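PDB 6AII: beta-agarase, which probably hydrolyses the beta-1,4 linkages of agarose, as a family 16 glycoside hydrolase, to release neoagarobiose. Local coordinates for residues C107-H113 with P279-N285; A129-V135 with I148-G154. All coordinates share one frame. Residues are numbered along the deposited sequence.

Neighbours in a beta-sheet need not be neighbours in sequence, and this chain illustrates the point. Coming from the N terminus, strand 97-110 carries the first half of contact 1. The chain then makes the hairpin of strands 132-139 and 144-151, which contact 2 closes across only 12 intervening residues. A further long excursion brings strand 280-287 back against strand 97-110, so contact 1 closes a loop of 165 residues with contact 2 nested inside it. In space the order is 97-110, 280-287, 132-139, 144-151, each antiparallel to the next. The contact centres lie about 17 Å apart, joined where Asn285 O meets Asn134 N at 2.8 Å, a probable hydrogen bond.

Contact 1 of 2, residues C107-H113 with P279-N285; sequences CVVSKGH and PMKLIIN
Two antiparallel strands of the GH16 beta-sandwich, 107-110 and 280-285, run side by side at 168° with axes 4.7 Å apart at closest approach. His113 (chi1 m), past a bend where Lys111 takes phi/psi -71/-44, and Lys281 bury the most surface in the contact. Lys281, m at chi1 and t at chi2 to chi4, lays its CG over one face of the imidazole in a CH-pi contact, 3.9 Å from the ring centroid, while Asp140 holds His113 NE2. His113 CA also approaches Met280 O at 3.1 Å.

Cys107 faces Asn285 and Val109 faces Ile283 as non-hydrogen-bonded pairs (CA-CA 4.2 and 4.6 Å). Between them Val108 and Ile284 form a hydrogen-bonded pair, Val108 N to Ile284 O at 2.8 Å and Ile284 N to Val108 O at 3.0 Å, with side chains on the face that packs against strands 75-79 and 312-325 of the second sheet. At Ser110 the regular pattern changes. Its N gives a regular bond to Leu282 O (2.9 Å), but the return bond is made by a side chain: with chi1 p, Ser110 OG accepts from Leu282 N at 3.0 Å and donates to Gly112 O at 2.7 Å, across the bend. The extended lysine finally reaches a water that lies 2.9 Å from Lys281 NZ and donates to Ser110 O at 2.8 Å.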
ATOM      1  N   CYS A 107      -8.951  -7.808   2.497  1.00 19.89           N
ATOM      2  CA  CYS A 107      -7.930  -7.177   3.272  1.00 19.91           C
ATOM      3  C   CYS A 107      -7.030  -8.274   3.843  1.00 21.88           C
ATOM      4  O   CYS A 107      -7.565  -9.281   4.323  1.00 21.66           O
ATOM      5  CB  CYS A 107      -8.563  -6.325   4.371  1.00 20.51           C
ATOM      6  SG  CYS A 107      -7.376  -5.462   5.390  1.00 22.02           S
ATOM      7  N   VAL A 108      -5.711  -8.099   3.724  1.00 19.02           N
ATOM      8  CA  VAL A 108      -4.765  -9.075   4.185  1.00 20.40           C
ATOM      9  C   VAL A 108      -3.780  -8.435   5.151  1.00 19.16           C
ATOM     10  O   VAL A 108      -3.269  -7.333   4.862  1.00 19.74           O
ATOM     11  CB  VAL A 108      -4.046  -9.672   2.964  1.00 20.35           C
ATOM     12  CG1 VAL A 108      -2.921 -10.561   3.402  1.00 22.44           C
ATOM     13  CG2 VAL A 108      -5.040 -10.412   2.089  1.00 21.87           C
ATOM     14  N   VAL A 109      -3.465  -9.106   6.312  1.00 18.53           N
ATOM     15  CA  VAL A 109      -2.532  -8.559   7.260  1.00 19.99           C
ATOM     16  C   VAL A 109      -1.500  -9.634   7.614  1.00 19.29           C
ATOM     17  O   VAL A 109      -1.868 -10.809   7.857  1.00 20.86           O
ATOM     18  CB  VAL A 109      -3.227  -8.039   8.526  1.00 21.95           C
ATOM     19  CG1 VAL A 109      -2.174  -7.493   9.473  1.00 21.95           C
ATOM     20  CG2 VAL A 109      -4.266  -6.968   8.208  1.00 24.13           C
ATOM     21  N   SER A 110      -0.231  -9.296   7.605  1.00 18.50           N
ATOM     22  CA  SER A 110       0.785 -10.297   7.907  1.00 20.27           C
ATOM     23  C   SER A 110       0.718 -10.737   9.372  1.00 22.58           C
ATOM     24  O   SER A 110       0.289  -9.978  10.218  1.00 21.66           O
ATOM     25  CB  SER A 110       2.176  -9.770   7.643  1.00 19.05           C
ATOM     26  OG  SER A 110       2.539  -8.713   8.479  1.00 18.93           O
ATOM     27  N   LYS A 111       1.107 -11.986   9.579  1.00 22.91           N
ATOM     28  CA  LYS A 111       1.406 -12.464  10.928  1.00 25.51           C
ATOM     29  C   LYS A 111       2.700 -11.831  11.443  1.00 24.13           C
ATOM     30  O   LYS A 111       2.786 -11.402  12.586  1.00 26.99           O
ATOM     31  CB  LYS A 111       1.543 -13.987  10.928  1.00 25.19           C
ATOM     32  CG  LYS A 111       1.822 -14.520  12.341  1.00 30.02           C
ATOM     33  CD  LYS A 111       1.997 -16.001  12.351  1.00 33.19           C
ATOM     34  CE  LYS A 111       0.687 -16.728  12.367  1.00 42.32           C
ATOM     35  NZ  LYS A 111       0.899 -18.199  12.325  1.00 53.28           N
ATOM     36  N   GLY A 112       3.721 -11.767  10.610  1.00 22.76           N
ATOM     37  CA  GLY A 112       5.004 -11.276  11.010  1.00 24.17           C
ATOM     38  C   GLY A 112       5.132  -9.765  10.960  1.00 23.85           C
ATOM     39  O   GLY A 112       4.167  -9.045  10.568  1.00 23.39           O
ATOM     40  N   HIS A 113       6.301  -9.317  11.432  1.00 23.53           N
ATOM     41  CA  HIS A 113       6.665  -7.953  11.460  1.00 21.77           C
ATOM     42  C   HIS A 113       7.976  -7.704  10.709  1.00 23.32           C
ATOM     43  O   HIS A 113       8.861  -8.580  10.596  1.00 23.66           O
ATOM     44  CB  HIS A 113       6.842  -7.402  12.892  1.00 22.51           C
ATOM     45  CG  HIS A 113       5.597  -7.396  13.696  1.00 22.49           C
ATOM     46  ND1 HIS A 113       5.065  -8.554  14.251  1.00 26.72           N
ATOM     47  CD2 HIS A 113       4.823  -6.376  14.121  1.00 25.42           C
ATOM     48  CE1 HIS A 113       3.952  -8.239  14.924  1.00 28.11           C
ATOM     49  NE2 HIS A 113       3.804  -6.901  14.880  1.00 25.00           N
ATOM     50  N   PRO A 279       8.201  -1.969  15.242  1.00 22.88           N
ATOM     51  CA  PRO A 279       7.962  -3.083  14.272  1.00 23.23           C
ATOM     52  C   PRO A 279       6.591  -2.933  13.630  1.00 23.84           C
ATOM     53  O   PRO A 279       5.644  -2.565  14.304  1.00 21.93           O
ATOM     54  CB  PRO A 279       8.029  -4.366  15.098  1.00 24.86           C
ATOM     55  CG  PRO A 279       9.049  -3.978  16.169  1.00 26.72           C
ATOM     56  CD  PRO A 279       8.662  -2.557  16.529  1.00 24.67           C
ATOM     57  N   MET A 280       6.523  -3.283  12.332  1.00 22.39           N
ATOM     58  CA  MET A 280       5.304  -3.103  11.594  1.00 21.03           C
ATOM     59  C   MET A 280       4.842  -4.392  10.919  1.00 20.07           C
ATOM     60  O   MET A 280       5.661  -5.186  10.398  1.00 22.57           O
ATOM     61  CB  MET A 280       5.477  -2.026  10.536  1.00 20.44           C
ATOM     62  CG  MET A 280       5.851  -0.702  11.113  1.00 23.04           C
ATOM     63  SD  MET A 280       5.863   0.586   9.811  1.00 22.31           S
ATOM     64  CE  MET A 280       6.530   1.938  10.768  1.00 22.27           C
ATOM     65  N   LYS A 281       3.505  -4.537  10.846  1.00 19.30           N
ATOM     66  CA  LYS A 281       2.884  -5.599  10.024  1.00 17.84           C
ATOM     67  C   LYS A 281       2.672  -5.008   8.616  1.00 18.90           C
ATOM     68  O   LYS A 281       2.500  -3.788   8.523  1.00 20.04           O
ATOM     69  CB  LYS A 281       1.542  -6.068  10.563  1.00 19.67           C
ATOM     70  CG  LYS A 281       1.671  -6.851  11.877  1.00 21.13           C
ATOM     71  CD  LYS A 281       0.350  -7.300  12.417  1.00 24.53           C
ATOM     72  CE  LYS A 281       0.544  -8.098  13.698  1.00 28.46           C
ATOM     73  NZ  LYS A 281      -0.773  -8.635  14.122  1.00 29.98           N
ATOM     74  N   LEU A 282       2.679  -5.885   7.614  1.00 19.20           N
ATOM     75  CA  LEU A 282       2.366  -5.495   6.239  1.00 19.30           C
ATOM     76  C   LEU A 282       0.868  -5.729   6.030  1.00 19.48           C
ATOM     77  O   LEU A 282       0.304  -6.782   6.365  1.00 20.94           O
ATOM     78  CB  LEU A 282       3.234  -6.331   5.294  1.00 19.92           C
ATOM     79  CG  LEU A 282       2.973  -6.128   3.800  1.00 20.30           C
ATOM     80  CD1 LEU A 282       3.380  -4.742   3.373  1.00 19.88           C
ATOM     81  CD2 LEU A 282       3.743  -7.184   3.018  1.00 22.41           C
ATOM     82  N   ILE A 283       0.211  -4.746   5.379  1.00 19.80           N
ATOM     83  CA  ILE A 283      -1.163  -4.810   5.048  1.00 19.88           C
ATOM     84  C   ILE A 283      -1.280  -4.617   3.526  1.00 19.44           C
ATOM     85  O   ILE A 283      -0.672  -3.680   2.979  1.00 18.59           O
ATOM     86  CB  ILE A 283      -1.955  -3.724   5.837  1.00 21.71           C
ATOM     87  CG1 ILE A 283      -1.701  -3.882   7.349  1.00 25.00           C
ATOM     88  CG2 ILE A 283      -3.438  -3.758   5.485  1.00 21.22           C
ATOM     89  CD1 ILE A 283      -2.531  -3.017   8.255  1.00 30.20           C
ATOM     90  N   ILE A 284      -2.045  -5.480   2.886  1.00 18.39           N
ATOM     91  CA  ILE A 284      -2.394  -5.300   1.456  1.00 18.14           C
ATOM     92  C   ILE A 284      -3.917  -5.387   1.361  1.00 18.22           C
ATOM     93  O   ILE A 284      -4.526  -6.333   1.828  1.00 19.23           O
ATOM     94  CB  ILE A 284      -1.747  -6.340   0.553  1.00 21.12           C
ATOM     95  CG1 ILE A 284      -0.242  -6.388   0.813  1.00 26.87           C
ATOM     96  CG2 ILE A 284      -2.101  -5.993  -0.891  1.00 20.92           C
ATOM     97  CD1 ILE A 284       0.506  -7.217  -0.205  1.00 30.01           C
ATOM     98  N   ASN A 285      -4.524  -4.347   0.815  1.00 18.42           N
ATOM     99  CA  ASN A 285      -5.968  -4.353   0.806  1.00 20.60           C
ATOM    100  C   ASN A 285      -6.512  -3.477  -0.321  1.00 19.13           C
ATOM    101  O   ASN A 285      -5.798  -2.653  -0.935  1.00 18.90           O
ATOM    102  CB  ASN A 285      -6.577  -3.856   2.130  1.00 21.16           C
ATOM    103  CG  ASN A 285      -6.560  -2.342   2.261  1.00 25.44           C
ATOM    104  OD1 ASN A 285      -5.536  -1.752   2.539  1.00 28.76           O
ATOM    105  ND2 ASN A 285      -7.678  -1.669   2.065  1.00 30.17           N
TER
HETATM  106  O   HOH W   1      -1.772 -10.379  12.069  1.00 28.08           O

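Contact 2 of 2, residues A129-V135 with I148-G154; sequences AVFANNV and ICENYGG
A classic beta bulge distinguishes this antiparallel hairpin pair (axes 4.7 Å apart, 179°): Ile148 and Cys149 both face Val135. Val135 O takes Cys149 N and, weakly, Ile148 N (both 3.0 Å); Val135 N reaches Cys149 O at 2.9 Å. Val135, chi1 t, sets CG1 4.1 Å from Ile148 CB and CB 4.2 Å from Cys149 CB. Glu150 ends a match to the bulged GH16 E-x-D-x-x-E signature, whose last glutamate is the acid/base in relatives.

Glu150 (m, t) and Asn134 (m), a non-hydrogen-bonded pair (CA-CA 4.6 Å), share a face; one water donates to Glu150 OE2 (2.7 Å) and Asn134 OD1 (2.8 Å) and lies 3.0 Å from Tyr152 OH, while His174 holds Glu150 OE1. Opposite, Asn133 and Asn151 form a hydrogen-bonded pair (Asn133 N to Asn151 O 2.7 Å; Asn151 N to Asn133 O 3.2 Å); Asn151, chi1 t, makes an Asx turn (OD1 to Gly153 N 2.9 Å), ND2 bonding His172 O.

Strands 280-287 and 173-181 flank the hairpin; Val135 and Ile148 pack on strands 312-325 and 217-225 respectively.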
ATOM      1  N   ALA A 129     -10.060  -0.969 -12.092  1.00 18.60           N
ATOM      2  CA  ALA A 129     -11.366  -0.698 -11.453  1.00 20.78           C
ATOM      3  C   ALA A 129     -11.223   0.537 -10.589  1.00 18.92           C
ATOM      4  O   ALA A 129     -10.131   0.937 -10.207  1.00 18.87           O
ATOM      5  CB  ALA A 129     -11.798  -1.885 -10.634  1.00 20.90           C
ATOM      6  N   VAL A 130     -12.337   1.179 -10.266  1.00 17.59           N
ATOM      7  CA  VAL A 130     -12.300   2.443  -9.527  1.00 18.66           C
ATOM      8  C   VAL A 130     -12.371   2.170  -8.020  1.00 19.39           C
ATOM      9  O   VAL A 130     -13.486   2.229  -7.420  1.00 19.65           O
ATOM     10  CB  VAL A 130     -13.398   3.415  -9.996  1.00 19.01           C
ATOM     11  CG1 VAL A 130     -13.224   4.776  -9.344  1.00 19.54           C
ATOM     12  CG2 VAL A 130     -13.232   3.580 -11.498  1.00 20.71           C
ATOM     13  N   PHE A 131     -11.208   1.840  -7.415  1.00 18.74           N
ATOM     14  CA  PHE A 131     -11.122   1.695  -5.972  1.00 18.37           C
ATOM     15  C   PHE A 131      -9.657   1.753  -5.566  1.00 17.65           C
ATOM     16  O   PHE A 131      -8.773   1.599  -6.433  1.00 18.88           O
ATOM     17  CB  PHE A 131     -11.820   0.412  -5.475  1.00 19.56           C
ATOM     18  CG  PHE A 131     -11.447  -0.936  -6.014  1.00 19.43           C
ATOM     19  CD1 PHE A 131     -10.191  -1.490  -5.792  1.00 19.83           C
ATOM     20  CD2 PHE A 131     -12.353  -1.659  -6.783  1.00 18.49           C
ATOM     21  CE1 PHE A 131      -9.856  -2.736  -6.311  1.00 18.63           C
ATOM     22  CE2 PHE A 131     -12.040  -2.919  -7.257  1.00 19.30           C
ATOM     23  CZ  PHE A 131     -10.787  -3.445  -7.046  1.00 20.87           C
ATOM     24  N   ALA A 132      -9.415   1.878  -4.281  1.00 17.90           N
ATOM     25  CA  ALA A 132      -8.055   1.981  -3.729  1.00 19.23           C
ATOM     26  C   ALA A 132      -7.403   0.609  -3.664  1.00 18.39           C
ATOM     27  O   ALA A 132      -8.047  -0.373  -3.309  1.00 18.17           O
ATOM     28  CB  ALA A 132      -8.048   2.601  -2.370  1.00 18.96           C
ATOM     29  N   ASN A 133      -6.124   0.579  -4.104  1.00 16.37           N
ATOM     30  CA  ASN A 133      -5.278  -0.590  -4.083  1.00 18.04           C
ATOM     31  C   ASN A 133      -4.066  -0.199  -3.217  1.00 17.70           C
ATOM     32  O   ASN A 133      -3.285   0.644  -3.618  1.00 18.91           O
ATOM     33  CB  ASN A 133      -4.830  -0.965  -5.488  1.00 18.40           C
ATOM     34  CG  ASN A 133      -5.922  -1.399  -6.429  1.00 17.70           C
ATOM     35  OD1 ASN A 133      -5.824  -2.563  -6.883  1.00 19.58           O
ATOM     36  ND2 ASN A 133      -6.847  -0.482  -6.820  1.00 18.16           N
ATOM     37  N   ASN A 134      -3.929  -0.800  -2.020  1.00 17.49           N
ATOM     38  CA  ASN A 134      -3.023  -0.282  -1.007  1.00 19.15           C
ATOM     39  C   ASN A 134      -2.014  -1.367  -0.550  1.00 18.42           C
ATOM     40  O   ASN A 134      -2.374  -2.505  -0.381  1.00 18.94           O
ATOM     41  CB  ASN A 134      -3.784   0.137   0.236  1.00 19.99           C
ATOM     42  CG  ASN A 134      -4.745   1.287   0.018  1.00 22.97           C
ATOM     43  OD1 ASN A 134      -4.502   2.204  -0.774  1.00 23.75           O
ATOM     44  ND2 ASN A 134      -5.839   1.209   0.775  1.00 26.63           N
ATOM     45  N   VAL A 135      -0.795  -0.938  -0.353  1.00 17.76           N
ATOM     46  CA  VAL A 135       0.283  -1.725   0.244  1.00 18.69           C
ATOM     47  C   VAL A 135       0.925  -0.815   1.305  1.00 19.33           C
ATOM     48  O   VAL A 135       1.443   0.254   0.989  1.00 19.31           O
ATOM     49  CB  VAL A 135       1.342  -2.179  -0.769  1.00 22.10           C
ATOM     50  CG1 VAL A 135       2.348  -3.090  -0.082  1.00 23.89           C
ATOM     51  CG2 VAL A 135       0.743  -2.876  -1.960  1.00 22.70           C
ATOM     52  N   ILE A 148       3.687   2.169   1.246  1.00 18.23           N
ATOM     53  CA  ILE A 148       4.449   1.717   0.128  1.00 16.57           C
ATOM     54  C   ILE A 148       3.744   2.160  -1.161  1.00 19.82           C
ATOM     55  O   ILE A 148       4.374   2.617  -2.094  1.00 18.25           O
ATOM     56  CB  ILE A 148       4.735   0.229   0.211  1.00 18.84           C
ATOM     57  CG1 ILE A 148       5.569  -0.063   1.473  1.00 21.39           C
ATOM     58  CG2 ILE A 148       5.474  -0.247  -1.015  1.00 20.64           C
ATOM     59  CD1 ILE A 148       5.814  -1.506   1.752  1.00 20.56           C
ATOM     60  N   CYS A 149       2.446   1.982  -1.186  1.00 21.41           N
ATOM     61  CA  CYS A 149       1.646   2.307  -2.394  1.00 22.37           C
ATOM     62  C   CYS A 149       0.208   2.594  -1.956  1.00 20.60           C
ATOM     63  O   CYS A 149      -0.396   1.730  -1.337  1.00 19.86           O
ATOM     64  CB  CYS A 149       1.643   1.128  -3.346  1.00 20.39           C
ATOM     65  SG  CYS A 149       0.414   1.262  -4.717  1.00 23.25           S
ATOM     66  N   GLU A 150      -0.326   3.772  -2.270  1.00 20.27           N
ATOM     67  CA  GLU A 150      -1.746   3.988  -2.287  1.00 20.16           C
ATOM     68  C   GLU A 150      -2.069   4.462  -3.695  1.00 22.32           C
ATOM     69  O   GLU A 150      -1.485   5.426  -4.191  1.00 20.21           O
ATOM     70  CB  GLU A 150      -2.297   5.016  -1.270  1.00 20.95           C
ATOM     71  CG  GLU A 150      -1.883   4.716   0.132  1.00 23.50           C
ATOM     72  CD  GLU A 150      -2.447   5.775   1.078  1.00 29.14           C
ATOM     73  OE1 GLU A 150      -1.624   6.608   1.479  1.00 26.75           O
ATOM     74  OE2 GLU A 150      -3.717   5.807   1.317  1.00 27.12           O
ATOM     75  N   ASN A 151      -2.913   3.716  -4.362  1.00 19.30           N
ATOM     76  CA  ASN A 151      -3.234   3.964  -5.751  1.00 21.51           C
ATOM     77  C   ASN A 151      -4.714   3.706  -5.949  1.00 19.37           C
ATOM     78  O   ASN A 151      -5.282   2.929  -5.152  1.00 20.84           O
ATOM     79  CB  ASN A 151      -2.383   3.036  -6.621  1.00 23.50           C
ATOM     80  CG  ASN A 151      -2.863   2.934  -8.054  1.00 27.21           C
ATOM     81  OD1 ASN A 151      -3.733   2.113  -8.306  1.00 28.89           O
ATOM     82  ND2 ASN A 151      -2.493   3.903  -8.847  1.00 32.14           N
ATOM     83  N   TYR A 152      -5.311   4.382  -6.904  1.00 19.75           N
ATOM     84  CA  TYR A 152      -6.736   4.372  -7.032  1.00 20.29           C
ATOM     85  C   TYR A 152      -7.252   3.677  -8.270  1.00 19.95           C
ATOM     86  O   TYR A 152      -8.409   3.924  -8.713  1.00 20.01           O
ATOM     87  CB  TYR A 152      -7.187   5.836  -6.909  1.00 24.48           C
ATOM     88  CG  TYR A 152      -6.924   6.320  -5.507  1.00 22.14           C
ATOM     89  CD1 TYR A 152      -7.791   5.989  -4.465  1.00 27.29           C
ATOM     90  CD2 TYR A 152      -5.737   6.932  -5.200  1.00 25.80           C
ATOM     91  CE1 TYR A 152      -7.511   6.375  -3.162  1.00 29.59           C
ATOM     92  CE2 TYR A 152      -5.432   7.308  -3.906  1.00 29.38           C
ATOM     93  CZ  TYR A 152      -6.322   7.012  -2.890  1.00 30.09           C
ATOM     94  OH  TYR A 152      -5.999   7.306  -1.594  1.00 41.39           O
ATOM     95  N   GLY A 153      -6.498   2.800  -8.910  1.00 18.54           N
ATOM     96  CA  GLY A 153      -7.023   1.862  -9.868  1.00 20.60           C
ATOM     97  C   GLY A 153      -7.102   2.435 -11.291  1.00 20.35           C
ATOM     98  O   GLY A 153      -6.196   3.146 -11.779  1.00 21.91           O
ATOM     99  N   GLY A 154      -8.191   2.100 -11.940  1.00 19.79           N
ATOM    100  CA  GLY A 154      -8.357   2.378 -13.352  1.00 19.31           C
ATOM    101  C   GLY A 154      -9.301   3.525 -13.638  1.00 22.31           C
ATOM    102  O   GLY A 154      -9.764   4.204 -12.739  1.00 20.13           O
TER
HETATM  103  O   HOH W   2      -5.655   4.685  -0.140  1.00 26.40           O